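Local coordinates for Tle cognate immunity protein 4 C-terminal domain-containing protein (Pseudomonas aeruginosa PAO1, PDB 4R1D) that binds the H2-T6SS lipase effector Tle4 as its cognate immunity protein and so probably protects the producing cell from it, at residues 100-103 with 104-107. Numbering follows the deposited sequence.
Sequences TSKP and TWHV
S101 reaches across a hairpin connection to the backbone of T104: its OG donates to T104 O at 2.8 Å, lying in the carbonyl plane with a C=O...OG angle of 159°. A chi1 of 51°, which sets OG between the backbone N and the carbonyl carbon, aims the hydroxyl inward; the same OG also meets the edge of the H106 imidazole, 3.2 Å from CD2. S101 N adds a backbone bond to H106 O (3.0 Å), and T100 CA makes a CA-H...O contact with that same oxygen. On the other side of the chain T100 turns its methyl to the indole of W105, CG2 lying 3.3 Å from NE1, while CB makes an off-centre CH-pi contact with the five-membered ring. CG2 also touches CG2 of V107, the residue that T100 faces in a non-hydrogen-bonded antiparallel pair. In one of its two modelled conformers the K102 chain bends at chi2 (-57°) and runs alongside W105, where NZ donates to T100 OG1 at 2.7 Å; this bond is therefore provisional. The reversal itself goes through a cis peptide before P103. This turn joins strands 92-100 and 107-115; S135 of strand 133-135 hydrogen-bonds T104 N, W105 and V107 pack on L45 of helix 42-58, and H106 touches Y37 of strand 33-38.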
loop_
_atom_site.group_PDB
_atom_site.type_symbol
_atom_site.label_atom_id
_atom_site.label_comp_id
_atom_site.label_asym_id
_atom_site.label_seq_id
_atom_site.Cartn_x
_atom_site.Cartn_y
_atom_site.Cartn_z
ATOM N N THR B 100 -6.965 28.412 13.627
ATOM C CA THR B 100 -6.718 28.492 15.060
ATOM C C THR B 100 -8.011 28.429 15.858
ATOM O O THR B 100 -9.049 28.892 15.409
ATOM C CB THR B 100 -5.991 29.803 15.406
ATOM O OG1 THR B 100 -6.746 30.910 14.897
ATOM C CG2 THR B 100 -4.613 29.812 14.778
ATOM N N SER B 101 -7.945 27.852 17.052
ATOM C CA SER B 101 -9.100 27.808 17.932
ATOM C C SER B 101 -9.242 29.141 18.662
ATOM O O SER B 101 -8.277 29.908 18.762
ATOM C CB SER B 101 -8.932 26.680 18.948
ATOM O OG SER B 101 -7.669 26.786 19.585
ATOM N N LYS B 102 -10.454 29.410 19.143
ATOM C CA LYS B 102 -10.726 30.598 19.952
ATOM C C LYS B 102 -11.561 30.196 21.158
ATOM O O LYS B 102 -12.354 29.251 21.092
ATOM C CB LYS B 102 -11.481 31.655 19.135
ATOM C CG LYS B 102 -10.832 31.991 17.807
ATOM C CD LYS B 102 -9.402 32.458 17.985
ATOM C CE LYS B 102 -8.601 32.281 16.704
ATOM N NZ LYS B 102 -7.187 32.708 16.861
ATOM N N PRO B 103 -11.416 30.935 22.269
ATOM C CA PRO B 103 -10.524 32.090 22.416
ATOM C C PRO B 103 -9.091 31.726 22.787
ATOM O O PRO B 103 -8.199 32.564 22.635
ATOM C CB PRO B 103 -11.173 32.888 23.560
ATOM C CG PRO B 103 -11.893 31.868 24.362
ATOM C CD PRO B 103 -12.419 30.870 23.347
ATOM N N THR B 104 -8.868 30.514 23.286
ATOM C CA THR B 104 -7.505 30.070 23.531
ATOM C C THR B 104 -6.879 29.598 22.223
ATOM O O THR B 104 -7.412 28.730 21.537
ATOM C CB THR B 104 -7.421 28.940 24.577
ATOM O OG1 THR B 104 -7.796 29.445 25.864
ATOM C CG2 THR B 104 -5.999 28.419 24.668
ATOM N N TRP B 105 -5.736 30.175 21.900
ATOM C CA TRP B 105 -5.054 29.915 20.642
ATOM C C TRP B 105 -4.433 28.521 20.595
ATOM O O TRP B 105 -3.663 28.143 21.476
ATOM C CB TRP B 105 -3.970 30.976 20.464
ATOM C CG TRP B 105 -3.398 31.094 19.094
ATOM C CD1 TRP B 105 -3.831 31.914 18.092
ATOM C CD2 TRP B 105 -2.271 30.390 18.580
ATOM N NE1 TRP B 105 -3.040 31.762 16.980
ATOM C CE2 TRP B 105 -2.074 30.829 17.255
ATOM C CE3 TRP B 105 -1.407 29.428 19.110
ATOM C CZ2 TRP B 105 -1.051 30.342 16.454
ATOM C CZ3 TRP B 105 -0.392 28.944 18.313
ATOM C CH2 TRP B 105 -0.218 29.403 17.000
ATOM N N HIS B 106 -4.792 27.756 19.566
ATOM C CA HIS B 106 -4.083 26.533 19.205
ATOM C C HIS B 106 -4.103 26.497 17.691
ATOM O O HIS B 106 -5.074 26.940 17.076
ATOM C CB HIS B 106 -4.794 25.279 19.721
ATOM C CG HIS B 106 -4.980 25.251 21.205
ATOM N ND1 HIS B 106 -3.930 25.083 22.084
ATOM C CD2 HIS B 106 -6.094 25.363 21.965
ATOM C CE1 HIS B 106 -4.391 25.094 23.323
ATOM N NE2 HIS B 106 -5.701 25.266 23.278
ATOM N N VAL B 107 -3.053 25.954 17.099
ATOM C CA VAL B 107 -2.932 25.935 15.644
ATOM C C VAL B 107 -3.194 24.558 15.046
ATOM O O VAL B 107 -2.824 23.552 15.634
ATOM C CB VAL B 107 -1.532 26.396 15.224
ATOM C CG1 VAL B 107 -1.022 25.565 14.075
ATOM C CG2 VAL B 107 -1.578 27.836 14.833
#